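Alpha-2,3-sialyltransferase (Campylobacter jejuni, PDB 2P2V) probably transfers sialic acid from CMP-sialic acid to acceptor sugars in an alpha-2,3 linkage, this chain being the probable catalytic part of a longer membrane protein. Local coordinates at residues I24-G28 and R47-F51; N27-K32 and V178-F182; F95-F99 and R147-Y153. One frame throughout, in Å; residues are numbered along the deposited sequence.

Contact 1: I24-G28 and R47-F51. With CSF (cytidine-5'-monophosphate-3-fluoro-N-acetyl-neuraminic acid), chain O.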
loop_
_atom_site.group_PDB
_atom_site.type_symbol
_atom_site.label_atom_id
_atom_site.label_comp_id
_atom_site.label_asym_id
_atom_site.label_seq_id
_atom_site.Cartn_x
_atom_site.Cartn_y
_atom_site.Cartn_z
ATOM N N ILE A 24 10.932 -32.887 10.550
ATOM C CA ILE A 24 9.687 -32.431 10.003
ATOM C C ILE A 24 8.720 -33.590 10.088
ATOM O O ILE A 24 8.923 -34.637 9.456
ATOM C CB ILE A 24 9.867 -31.906 8.560
ATOM C CG1 ILE A 24 10.808 -30.679 8.555
ATOM C CG2 ILE A 24 8.477 -31.611 7.945
ATOM C CD1 ILE A 24 11.093 -30.075 7.183
ATOM N N ALA A 25 7.675 -33.426 10.902
ATOM C CA ALA A 25 6.735 -34.505 11.132
ATOM C C ALA A 25 5.353 -34.243 10.591
ATOM O O ALA A 25 4.726 -33.206 10.902
ATOM C CB ALA A 25 6.684 -34.846 12.581
ATOM N N GLY A 26 4.887 -35.167 9.758
ATOM C CA GLY A 26 3.470 -35.244 9.398
ATOM C C GLY A 26 2.750 -35.930 10.543
ATOM O O GLY A 26 3.332 -36.238 11.596
ATOM N N ASN A 27 1.463 -36.188 10.339
ATOM C CA ASN A 27 0.689 -36.831 11.374
ATOM C C ASN A 27 0.177 -38.209 10.939
ATOM O O ASN A 27 -0.820 -38.668 11.457
ATOM C CB ASN A 27 -0.475 -35.920 11.815
ATOM C CG ASN A 27 0.011 -34.581 12.362
ATOM O OD1 ASN A 27 0.919 -34.516 13.203
ATOM N ND2 ASN A 27 -0.572 -33.510 11.860
ATOM N N GLY A 28 0.879 -38.836 9.995
ATOM C CA GLY A 28 0.594 -40.202 9.572
ATOM C C GLY A 28 0.918 -41.239 10.634
ATOM O O GLY A 28 1.552 -40.927 11.662
ATOM N N ARG A 47 6.117 -29.133 13.420
ATOM C CA ARG A 47 4.926 -29.970 13.445
ATOM C C ARG A 47 3.798 -29.192 12.758
ATOM O O ARG A 47 3.873 -27.968 12.599
ATOM C CB ARG A 47 4.483 -30.250 14.892
ATOM C CG ARG A 47 5.539 -30.922 15.863
ATOM C CD ARG A 47 5.920 -32.297 15.347
ATOM N NE ARG A 47 4.836 -33.279 15.233
ATOM C CZ ARG A 47 4.403 -34.045 16.235
ATOM N NH1 ARG A 47 4.916 -33.927 17.434
ATOM N NH2 ARG A 47 3.461 -34.955 16.023
ATOM N N CYS A 48 2.724 -29.892 12.368
ATOM C CA CYS A 48 1.689 -29.185 11.661
ATOM C C CYS A 48 0.330 -29.648 12.154
ATOM O O CYS A 48 0.220 -30.733 12.762
ATOM C CB CYS A 48 1.768 -29.439 10.150
ATOM S SG CYS A 48 1.559 -31.137 9.577
ATOM N N ASN A 49 -0.668 -28.821 11.875
ATOM C CA ASN A 49 -2.062 -29.254 11.965
ATOM C C ASN A 49 -2.378 -29.914 13.315
ATOM O O ASN A 49 -2.084 -29.310 14.343
ATOM C CB ASN A 49 -2.416 -30.089 10.743
ATOM C CG ASN A 49 -2.210 -29.316 9.422
ATOM O OD1 ASN A 49 -2.138 -28.090 9.410
ATOM N ND2 ASN A 49 -2.149 -30.034 8.318
ATOM N N GLN A 50 -3.038 -31.091 13.315
ATOM C CA GLN A 50 -3.452 -31.687 14.582
ATOM C C GLN A 50 -2.350 -32.530 15.259
ATOM O O GLN A 50 -2.615 -33.632 15.720
ATOM C CB GLN A 50 -4.723 -32.507 14.375
ATOM C CG GLN A 50 -5.950 -31.658 14.124
ATOM C CD GLN A 50 -6.074 -31.176 12.666
ATOM O OE1 GLN A 50 -5.780 -30.024 12.374
ATOM N NE2 GLN A 50 -6.544 -32.052 11.760
ATOM N N PHE A 51 -1.126 -32.010 15.366
ATOM C CA PHE A 51 -0.029 -32.779 15.949
ATOM C C PHE A 51 -0.319 -33.158 17.424
ATOM O O PHE A 51 0.114 -34.206 17.930
ATOM C CB PHE A 51 1.312 -31.994 15.827
ATOM C CG PHE A 51 1.352 -30.761 16.651
ATOM C CD1 PHE A 51 0.929 -29.538 16.133
ATOM C CD2 PHE A 51 1.774 -30.813 17.970
ATOM C CE1 PHE A 51 0.896 -28.394 16.939
ATOM C CE2 PHE A 51 1.761 -29.681 18.786
ATOM C CZ PHE A 51 1.309 -28.459 18.267
HETATM C C5A CSF O . -6.351 -32.181 4.925
HETATM C C4A CSF O . -5.350 -33.101 4.235
HETATM C C2A CSF O . -3.408 -31.826 5.317
HETATM O O6A CSF O . -4.432 -31.089 6.019
HETATM C C6A CSF O . -5.725 -31.706 6.248
HETATM C C3A CSF O . -3.995 -32.407 4.031
HETATM O O4A CSF O . -5.846 -33.439 2.948
HETATM N N5A CSF O . -7.552 -33.000 5.200
HETATM C C7A CSF O . -6.593 -30.671 6.955
HETATM C C8A CSF O . -5.929 -30.195 8.242
HETATM C C9A CSF O . -6.736 -29.071 8.924
HETATM O O9A CSF O . -6.165 -28.702 10.201
HETATM O O8A CSF O . -5.720 -31.351 9.113
HETATM O O7A CSF O . -6.859 -29.592 6.041
HETATM C C1A CSF O . -2.311 -30.874 4.862
HETATM O OBA CSF O . -1.485 -31.326 4.019
HETATM O OAA CSF O . -2.279 -29.709 5.346
HETATM O O1A CSF O . -2.712 -32.839 6.081
HETATM O O2A CSF O . -3.906 -34.783 7.038
HETATM N N1 CSF O . 0.356 -37.289 6.307
HETATM C C2 CSF O . 0.663 -38.356 5.408
HETATM N N3 CSF O . -0.054 -39.519 5.440
HETATM C C4 CSF O . -1.047 -39.670 6.345
HETATM C C5 CSF O . -1.361 -38.637 7.237
HETATM C C6 CSF O . -0.639 -37.447 7.203
HETATM C "C3'" CSF O . 0.192 -33.972 5.648
HETATM C "C2'" CSF O . 0.924 -35.160 5.053
HETATM C "C1'" CSF O . 1.155 -36.045 6.278
HETATM O "O4'" CSF O . 0.933 -35.263 7.473
HETATM C "C4'" CSF O . 0.594 -33.923 7.117
HETATM P PA CSF O . -3.104 -33.582 7.475
HETATM O "O5'" CSF O . -1.675 -34.159 7.994
HETATM C "C5'" CSF O . -0.492 -33.365 8.035
HETATM O "O3'" CSF O . 0.609 -32.762 5.025
HETATM O "O2'" CSF O . 2.191 -34.733 4.484
HETATM N N4 CSF O . -1.770 -40.830 6.399
HETATM O O2 CSF O . 1.582 -38.196 4.557
HETATM O O3A CSF O . -3.573 -32.647 8.553
HETATM C C10 CSF O . -8.746 -32.383 5.158
HETATM O O10 CSF O . -8.883 -31.173 4.922
HETATM C C11 CSF O . -9.937 -33.269 5.441
HETATM F F3A CSF O . -4.131 -31.363 3.144
HETATM O O HOH W 1 3.216 -32.776 12.965
HETATM O O HOH W 2 -3.550 -33.299 11.343
#

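Contact 2: N27-K32 and V178-F182. With CSF (cytidine-5'-monophosphate-3-fluoro-N-acetyl-neuraminic acid), chain O.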
loop_
_atom_site.group_PDB
_atom_site.type_symbol
_atom_site.label_atom_id
_atom_site.label_comp_id
_atom_site.label_asym_id
_atom_site.label_seq_id
_atom_site.Cartn_x
_atom_site.Cartn_y
_atom_site.Cartn_z
ATOM N N ASN A 27 1.463 -36.188 10.339
ATOM C CA ASN A 27 0.689 -36.831 11.374
ATOM C C ASN A 27 0.177 -38.209 10.939
ATOM O O ASN A 27 -0.820 -38.668 11.457
ATOM C CB ASN A 27 -0.475 -35.920 11.815
ATOM C CG ASN A 27 0.011 -34.581 12.362
ATOM O OD1 ASN A 27 0.919 -34.516 13.203
ATOM N ND2 ASN A 27 -0.572 -33.510 11.860
ATOM N N GLY A 28 0.879 -38.836 9.995
ATOM C CA GLY A 28 0.594 -40.202 9.572
ATOM C C GLY A 28 0.918 -41.239 10.634
ATOM O O GLY A 28 1.552 -40.927 11.662
ATOM N N PRO A 29 0.504 -42.499 10.389
ATOM C CA PRO A 29 0.669 -43.560 11.388
ATOM C C PRO A 29 2.132 -43.753 11.781
ATOM O O PRO A 29 2.414 -44.083 12.924
ATOM C CB PRO A 29 0.170 -44.808 10.674
ATOM C CG PRO A 29 -0.671 -44.321 9.586
ATOM C CD PRO A 29 -0.120 -42.996 9.153
ATOM N N SER A 30 3.050 -43.491 10.862
ATOM C CA SER A 30 4.454 -43.733 11.114
ATOM C C SER A 30 5.053 -42.797 12.144
ATOM O O SER A 30 6.212 -42.950 12.553
ATOM C CB SER A 30 5.244 -43.635 9.816
ATOM O OG SER A 30 5.300 -42.298 9.363
ATOM N N LEU A 31 4.288 -41.807 12.586
ATOM C CA LEU A 31 4.755 -40.979 13.707
ATOM C C LEU A 31 4.975 -41.865 14.947
ATOM O O LEU A 31 5.832 -41.584 15.782
ATOM C CB LEU A 31 3.728 -39.879 14.006
ATOM C CG LEU A 31 3.908 -38.933 15.184
ATOM C CD1 LEU A 31 5.061 -37.913 14.894
ATOM C CD2 LEU A 31 2.556 -38.277 15.502
ATOM N N LYS A 32 4.183 -42.926 15.051
ATOM C CA LYS A 32 4.267 -43.892 16.150
ATOM C C LYS A 32 5.461 -44.863 16.000
ATOM O O LYS A 32 5.846 -45.549 16.966
ATOM C CB LYS A 32 2.953 -44.699 16.209
ATOM C CG LYS A 32 1.724 -43.956 16.786
ATOM C CD LYS A 32 0.581 -44.941 17.160
ATOM C CE LYS A 32 -0.621 -44.211 17.797
ATOM N NZ LYS A 32 -1.332 -44.976 18.899
ATOM N N VAL A 178 -4.562 -47.975 8.393
ATOM C CA VAL A 178 -4.375 -46.890 9.351
ATOM C C VAL A 178 -3.940 -45.651 8.542
ATOM O O VAL A 178 -2.944 -45.672 7.788
ATOM C CB VAL A 178 -3.361 -47.238 10.488
ATOM C CG1 VAL A 178 -3.333 -46.135 11.530
ATOM C CG2 VAL A 178 -3.731 -48.562 11.164
ATOM N N ILE A 179 -4.716 -44.585 8.688
ATOM C CA ILE A 179 -4.455 -43.346 7.976
ATOM C C ILE A 179 -4.019 -42.230 8.961
ATOM O O ILE A 179 -3.358 -41.265 8.571
ATOM C CB ILE A 179 -5.666 -42.987 7.060
ATOM C CG1 ILE A 179 -5.371 -41.765 6.176
ATOM C CG2 ILE A 179 -6.987 -42.888 7.876
ATOM C CD1 ILE A 179 -6.200 -41.708 4.897
ATOM N N TYR A 180 -4.362 -42.399 10.239
ATOM C CA TYR A 180 -3.904 -41.499 11.313
ATOM C C TYR A 180 -3.591 -42.325 12.565
ATOM O O TYR A 180 -4.300 -43.291 12.842
ATOM C CB TYR A 180 -4.966 -40.428 11.622
ATOM C CG TYR A 180 -5.157 -39.404 10.515
ATOM C CD1 TYR A 180 -6.265 -39.462 9.653
ATOM C CD2 TYR A 180 -4.216 -38.381 10.315
ATOM C CE1 TYR A 180 -6.435 -38.510 8.617
ATOM C CE2 TYR A 180 -4.369 -37.439 9.292
ATOM C CZ TYR A 180 -5.477 -37.506 8.447
ATOM O OH TYR A 180 -5.612 -36.560 7.452
ATOM N N PRO A 181 -2.525 -41.963 13.320
ATOM C CA PRO A 181 -2.213 -42.660 14.575
ATOM C C PRO A 181 -3.178 -42.269 15.718
ATOM O O PRO A 181 -2.848 -42.417 16.899
ATOM C CB PRO A 181 -0.778 -42.196 14.881
ATOM C CG PRO A 181 -0.640 -40.898 14.247
ATOM C CD PRO A 181 -1.551 -40.893 13.041
ATOM N N PHE A 182 -4.353 -41.762 15.347
ATOM C CA PHE A 182 -5.351 -41.254 16.286
ATOM C C PHE A 182 -6.687 -41.082 15.573
ATOM O O PHE A 182 -6.787 -41.265 14.358
ATOM C CB PHE A 182 -4.907 -39.918 16.937
ATOM C CG PHE A 182 -4.207 -38.940 15.990
ATOM C CD1 PHE A 182 -2.849 -38.636 16.165
ATOM C CD2 PHE A 182 -4.900 -38.312 14.941
ATOM C CE1 PHE A 182 -2.194 -37.723 15.316
ATOM C CE2 PHE A 182 -4.253 -37.402 14.092
ATOM C CZ PHE A 182 -2.901 -37.108 14.288
HETATM C C5A CSF O . -6.351 -32.181 4.925
HETATM C C4A CSF O . -5.350 -33.101 4.235
HETATM C C2A CSF O . -3.408 -31.826 5.317
HETATM O O6A CSF O . -4.432 -31.089 6.019
HETATM C C6A CSF O . -5.725 -31.706 6.248
HETATM C C3A CSF O . -3.995 -32.407 4.031
HETATM O O4A CSF O . -5.846 -33.439 2.948
HETATM N N5A CSF O . -7.552 -33.000 5.200
HETATM C C7A CSF O . -6.593 -30.671 6.955
HETATM C C8A CSF O . -5.929 -30.195 8.242
HETATM C C9A CSF O . -6.736 -29.071 8.924
HETATM O O9A CSF O . -6.165 -28.702 10.201
HETATM O O8A CSF O . -5.720 -31.351 9.113
HETATM O O7A CSF O . -6.859 -29.592 6.041
HETATM C C1A CSF O . -2.311 -30.874 4.862
HETATM O OBA CSF O . -1.485 -31.326 4.019
HETATM O OAA CSF O . -2.279 -29.709 5.346
HETATM O O1A CSF O . -2.712 -32.839 6.081
HETATM O O2A CSF O . -3.906 -34.783 7.038
HETATM N N1 CSF O . 0.356 -37.289 6.307
HETATM C C2 CSF O . 0.663 -38.356 5.408
HETATM N N3 CSF O . -0.054 -39.519 5.440
HETATM C C4 CSF O . -1.047 -39.670 6.345
HETATM C C5 CSF O . -1.361 -38.637 7.237
HETATM C C6 CSF O . -0.639 -37.447 7.203
HETATM C "C3'" CSF O . 0.192 -33.972 5.648
HETATM C "C2'" CSF O . 0.924 -35.160 5.053
HETATM C "C1'" CSF O . 1.155 -36.045 6.278
HETATM O "O4'" CSF O . 0.933 -35.263 7.473
HETATM C "C4'" CSF O . 0.594 -33.923 7.117
HETATM P PA CSF O . -3.104 -33.582 7.475
HETATM O "O5'" CSF O . -1.675 -34.159 7.994
HETATM C "C5'" CSF O . -0.492 -33.365 8.035
HETATM O "O3'" CSF O . 0.609 -32.762 5.025
HETATM O "O2'" CSF O . 2.191 -34.733 4.484
HETATM N N4 CSF O . -1.770 -40.830 6.399
HETATM O O2 CSF O . 1.582 -38.196 4.557
HETATM O O3A CSF O . -3.573 -32.647 8.553
HETATM C C10 CSF O . -8.746 -32.383 5.158
HETATM O O10 CSF O . -8.883 -31.173 4.922
HETATM C C11 CSF O . -9.937 -33.269 5.441
HETATM F F3A CSF O . -4.131 -31.363 3.144
#

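Contact 3: F95-F99 and R147-Y153. With CSF (cytidine-5'-monophosphate-3-fluoro-N-acetyl-neuraminic acid), chain O; EDO (1,2-ethanediol), chain D; EDO (1,2-ethanediol), chain K.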
loop_
_atom_site.group_PDB
_atom_site.type_symbol
_atom_site.label_atom_id
_atom_site.label_comp_id
_atom_site.label_asym_id
_atom_site.label_seq_id
_atom_site.Cartn_x
_atom_site.Cartn_y
_atom_site.Cartn_z
ATOM N N PHE A 95 3.256 -20.523 12.158
ATOM C CA PHE A 95 3.035 -20.120 10.765
ATOM C C PHE A 95 1.630 -20.494 10.280
ATOM O O PHE A 95 1.115 -21.540 10.669
ATOM C CB PHE A 95 3.926 -20.864 9.800
ATOM C CG PHE A 95 5.394 -20.439 9.886
ATOM C CD1 PHE A 95 6.182 -20.996 10.845
ATOM C CD2 PHE A 95 5.919 -19.517 9.002
ATOM C CE1 PHE A 95 7.560 -20.617 10.960
ATOM C CE2 PHE A 95 7.274 -19.122 9.096
ATOM C CZ PHE A 95 8.072 -19.715 10.078
ATOM N N CYS A 96 1.120 -19.680 9.368
ATOM C CA CYS A 96 -0.043 -20.049 8.562
ATOM C C CYS A 96 0.464 -20.482 7.202
ATOM O O CYS A 96 1.154 -19.702 6.511
ATOM C CB CYS A 96 -0.963 -18.833 8.458
ATOM S SG CYS A 96 -2.489 -19.342 7.641
ATOM N N SER A 97 0.268 -21.749 6.863
ATOM C CA SER A 97 0.701 -22.338 5.591
ATOM C C SER A 97 -0.082 -21.769 4.394
ATOM O O SER A 97 -1.245 -22.168 4.101
ATOM C CB SER A 97 0.547 -23.842 5.655
ATOM O OG SER A 97 1.137 -24.402 6.817
ATOM N N THR A 98 0.536 -20.806 3.711
ATOM C CA THR A 98 -0.141 -19.977 2.741
ATOM C C THR A 98 0.615 -19.925 1.420
ATOM O O THR A 98 1.834 -20.085 1.400
ATOM C CB THR A 98 -0.287 -18.505 3.291
ATOM O OG1 THR A 98 0.928 -18.092 3.967
ATOM C CG2 THR A 98 -1.509 -18.391 4.284
ATOM N N PHE A 99 -0.076 -19.617 0.338
ATOM C CA PHE A 99 0.534 -19.524 -0.980
ATOM C C PHE A 99 0.395 -18.134 -1.588
ATOM O O PHE A 99 0.983 -17.900 -2.623
ATOM C CB PHE A 99 -0.100 -20.565 -1.945
ATOM C CG PHE A 99 0.123 -21.992 -1.510
ATOM C CD1 PHE A 99 -0.887 -22.690 -0.847
ATOM C CD2 PHE A 99 1.390 -22.597 -1.658
ATOM C CE1 PHE A 99 -0.694 -23.988 -0.376
ATOM C CE2 PHE A 99 1.597 -23.919 -1.219
ATOM C CZ PHE A 99 0.531 -24.615 -0.560
ATOM N N ARG A 147 -1.431 -29.528 -5.571
ATOM C CA ARG A 147 -0.966 -28.768 -4.406
ATOM C C ARG A 147 -0.109 -29.620 -3.509
ATOM O O ARG A 147 -0.431 -30.778 -3.264
ATOM C CB ARG A 147 -2.163 -28.227 -3.596
ATOM C CG ARG A 147 -1.765 -27.427 -2.345
ATOM C CD ARG A 147 -3.054 -26.856 -1.690
ATOM N NE ARG A 147 -3.904 -26.161 -2.644
ATOM C CZ ARG A 147 -5.135 -25.745 -2.345
ATOM N NH1 ARG A 147 -5.604 -25.954 -1.122
ATOM N NH2 ARG A 147 -5.894 -25.130 -3.237
ATOM N N ILE A 148 0.951 -29.035 -2.944
ATOM C CA ILE A 148 1.779 -29.782 -2.026
ATOM C C ILE A 148 1.067 -29.931 -0.684
ATOM O O ILE A 148 0.240 -29.071 -0.291
ATOM C CB ILE A 148 3.147 -29.116 -1.832
ATOM C CG1 ILE A 148 2.999 -27.724 -1.175
ATOM C CG2 ILE A 148 3.948 -29.089 -3.225
ATOM C CD1 ILE A 148 4.399 -27.064 -0.874
ATOM N N THR A 149 1.364 -31.021 0.026
ATOM C CA THR A 149 0.825 -31.224 1.385
ATOM C C THR A 149 1.662 -30.464 2.388
ATOM O O THR A 149 2.749 -29.968 2.030
ATOM C CB THR A 149 0.810 -32.743 1.774
ATOM O OG1 THR A 149 2.146 -33.259 1.697
ATOM C CG2 THR A 149 -0.069 -33.491 0.808
ATOM N N SER A 150 1.189 -30.373 3.637
ATOM C CA SER A 150 1.902 -29.580 4.662
ATOM C C SER A 150 3.267 -30.123 4.933
ATOM O O SER A 150 4.152 -29.354 5.238
ATOM C CB SER A 150 1.140 -29.514 5.985
ATOM O OG SER A 150 -0.099 -28.856 5.720
ATOM N N GLY A 151 3.454 -31.442 4.834
ATOM C CA GLY A 151 4.823 -31.983 5.023
ATOM C C GLY A 151 5.846 -31.386 4.090
ATOM O O GLY A 151 6.916 -30.949 4.536
ATOM N N VAL A 152 5.537 -31.384 2.813
ATOM C CA VAL A 152 6.303 -30.736 1.758
ATOM C C VAL A 152 6.414 -29.244 1.992
ATOM O O VAL A 152 7.468 -28.700 1.887
ATOM C CB VAL A 152 5.732 -31.019 0.337
ATOM C CG1 VAL A 152 6.592 -30.437 -0.801
ATOM C CG2 VAL A 152 5.571 -32.517 0.113
ATOM N N TYR A 153 5.312 -28.573 2.363
ATOM C CA TYR A 153 5.371 -27.136 2.621
ATOM C C TYR A 153 6.382 -26.816 3.708
ATOM O O TYR A 153 7.179 -25.888 3.560
ATOM C CB TYR A 153 3.941 -26.649 3.041
ATOM C CG TYR A 153 3.795 -25.158 3.100
ATOM C CD1 TYR A 153 3.248 -24.462 2.029
ATOM C CD2 TYR A 153 4.190 -24.448 4.231
ATOM C CE1 TYR A 153 3.153 -23.083 2.098
ATOM C CE2 TYR A 153 4.104 -23.074 4.299
ATOM C CZ TYR A 153 3.551 -22.418 3.238
ATOM O OH TYR A 153 3.429 -21.059 3.291
HETATM C C5A CSF O . -6.351 -32.181 4.925
HETATM C C4A CSF O . -5.350 -33.101 4.235
HETATM C C2A CSF O . -3.408 -31.826 5.317
HETATM O O6A CSF O . -4.432 -31.089 6.019
HETATM C C6A CSF O . -5.725 -31.706 6.248
HETATM C C3A CSF O . -3.995 -32.407 4.031
HETATM O O4A CSF O . -5.846 -33.439 2.948
HETATM N N5A CSF O . -7.552 -33.000 5.200
HETATM C C7A CSF O . -6.593 -30.671 6.955
HETATM C C8A CSF O . -5.929 -30.195 8.242
HETATM C C9A CSF O . -6.736 -29.071 8.924
HETATM O O9A CSF O . -6.165 -28.702 10.201
HETATM O O8A CSF O . -5.720 -31.351 9.113
HETATM O O7A CSF O . -6.859 -29.592 6.041
HETATM C C1A CSF O . -2.311 -30.874 4.862
HETATM O OBA CSF O . -1.485 -31.326 4.019
HETATM O OAA CSF O . -2.279 -29.709 5.346
HETATM O O1A CSF O . -2.712 -32.839 6.081
HETATM O O2A CSF O . -3.906 -34.783 7.038
HETATM N N1 CSF O . 0.356 -37.289 6.307
HETATM C C2 CSF O . 0.663 -38.356 5.408
HETATM N N3 CSF O . -0.054 -39.519 5.440
HETATM C C4 CSF O . -1.047 -39.670 6.345
HETATM C C5 CSF O . -1.361 -38.637 7.237
HETATM C C6 CSF O . -0.639 -37.447 7.203
HETATM C "C3'" CSF O . 0.192 -33.972 5.648
HETATM C "C2'" CSF O . 0.924 -35.160 5.053
HETATM C "C1'" CSF O . 1.155 -36.045 6.278
HETATM O "O4'" CSF O . 0.933 -35.263 7.473
HETATM C "C4'" CSF O . 0.594 -33.923 7.117
HETATM P PA CSF O . -3.104 -33.582 7.475
HETATM O "O5'" CSF O . -1.675 -34.159 7.994
HETATM C "C5'" CSF O . -0.492 -33.365 8.035
HETATM O "O3'" CSF O . 0.609 -32.762 5.025
HETATM O "O2'" CSF O . 2.191 -34.733 4.484
HETATM N N4 CSF O . -1.770 -40.830 6.399
HETATM O O2 CSF O . 1.582 -38.196 4.557
HETATM O O3A CSF O . -3.573 -32.647 8.553
HETATM C C10 CSF O . -8.746 -32.383 5.158
HETATM O O10 CSF O . -8.883 -31.173 4.922
HETATM C C11 CSF O . -9.937 -33.269 5.441
HETATM F F3A CSF O . -4.131 -31.363 3.144
HETATM C C1 EDO D . -0.636 -26.402 3.415
HETATM O O1 EDO D . -1.955 -25.948 3.042
HETATM C C2 EDO D . -0.059 -27.174 2.243
HETATM O O2 EDO D . -1.124 -27.561 1.359
HETATM C C1 EDO K . -4.753 -28.301 2.436
HETATM O O1 EDO K . -4.181 -27.401 1.486
HETATM C C2 EDO K . -6.236 -28.454 2.149
HETATM O O2 EDO K . -6.344 -29.485 1.158
HETATM O O HOH W 3 -0.382 -26.543 7.594
#

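Contact 1: I24-G28 and R47-F51
Two neighbouring strands of the parallel sheet, 21-25 and 44-48, end here. The loops that follow hold the donor analogue CSF, a Rossmann-like arrangement, in which the loops at the C-terminal ends of parallel strands bind the nucleotide. Arg47 lies beside Ala25, with CA atoms 5.4 Å apart. Arg47 NE is 3.6 Å from Ala25 CB, and Arg47 NH2 makes a salt bridge with Glu54. One water joins the strand ends: this water donates to Ala25 O (2.6 Å) and Asn27 OD1 (2.9 Å) and accepts from Arg47 NE (2.8 Å) and Cys48 N (3.0 Å). Cys48 then provides the direct bond: Asn27 ND2 donates to Cys48 O at 3.0 Å, almost linearly. Asn49 ND2 reaches CSF at the phosphate oxygen O3A and the carboxylate oxygen OAA, 3.0 Å each. Gln50 binds the glycerol tail. CSF O9A donates to Gln50 OE1 (2.6 Å), and Gln50 NE2 donates to CSF O8A (2.9 Å). A second water accepts from Gln50 N (3.0 Å) and, weakly, from Asn27 ND2 (3.0 Å), and donates to CSF O3A (2.9 Å). Phe51 CB packs 3.7 Å from Asn27 OD1, while the ring leads away toward strand 62-68. On 24-28, Gly26 leaves room for the ribose: a CB there would clash with CSF O4', which accepts a hydrogen bond from Asn27 N at 3.1 Å.

Contact 2: N27-K32 and V178-F182
Pro181 and Pro29 lie at the centre of this contact, their CA atoms 4.4 Å apart. The Pro181 ring packs against 27-32. Pro181 CG is 3.4 Å from Gly28 O and 4.3 Å from Leu31 CD2, and Pro181 CD is 3.7 Å from Pro29 N. Pro29 lies along the backbone of 178-180. Pro29 CG is 3.2 Å from Val178 O and 3.8 Å from Val178 CG1. Asn27 is the third main contributor. Asn27 CB meets the edge of the Phe182 ring at CZ, 3.7 Å away, while the Asn27 side-chain amide turns to Cys48 O. No hydrogen bond crosses between the segments. These are loops at the C-terminal ends of two adjacent strands, 21-25 and 165-169, of the parallel, Rossmann-like sheet, where such folds bind nucleotides. The first opens into a short 3-10 segment, with Leu31 N bonded to Gly28 O at 3.0 Å. Both loops hold the ligand. Asn27 N donates to CSF O4' at 3.1 Å, and Gly28 CA lies 3.4 Å from CSF C5. CSF N4 donates to Ile179 O at 2.7 Å. Tyr180 OH donates a very short bond, 2.5 Å, to the phosphate oxygen CSF O2A. At the outer side, Lys32 CE lies 3.0 Å from Pro181 O.

Contact 3: F95-F99 and R147-Y153
The N-terminal end of helix 150-161 forms part of the CSF pocket, and the loop just after strand 90-96 packs beside it. Tyr153, on the first turn, makes the main link. Tyr153 OH donates to Thr98 O at 2.7 Å. Ser97 CB sits over the Tyr153 ring face in a CH-pi contact, 4.0 Å from the centroid. The Tyr153 edge points toward the face of Phe99 in an offset edge-to-face pair, centroids 5.4 Å apart and planes at 88°. Phe99 also meets Ile148, CZ to CG1 at 4.0 Å, and Arg147, CE1 to CD at 3.9 Å. Nearer the ligand, a water bridges Ser97 OG (2.7 Å) and Ser150 OG (3.0 Å). Ser150 OG donates a very short bond, 2.4 Å, to CSF OAA, and Ser150 N donates to CSF OBA at 2.9 Å. Gly151 N donates to CSF O3' at 3.1 Å. The sialic acid carboxylate is thus bound by the backbone amide of Ser150, and the ribose by that of Gly151, the familiar use of a helix N terminus in anion and nucleotide sites.

Overall arrangement
From the N terminus, strand 21-25 leads into a loop shared by contacts 1 and 2. Contact 1 closes first, a short loop from strand 21-25 to the neighbouring strand 44-48. Contact 3 follows it in series and joins the loop after strand 90-96 to the start of helix 150-161 and the residues just before it. Contact 2 closes last, when the loop after strand 165-169 returns to 27-32, so contact 3 is nested inside its span. Contact 1 lies between the others. It touches contact 2 through Arg47 and Leu31, and contact 3 through Asn49 and Ser150. Contacts 2 and 3 do not touch; their centres are about 19 Å apart, yet all three meet CSF.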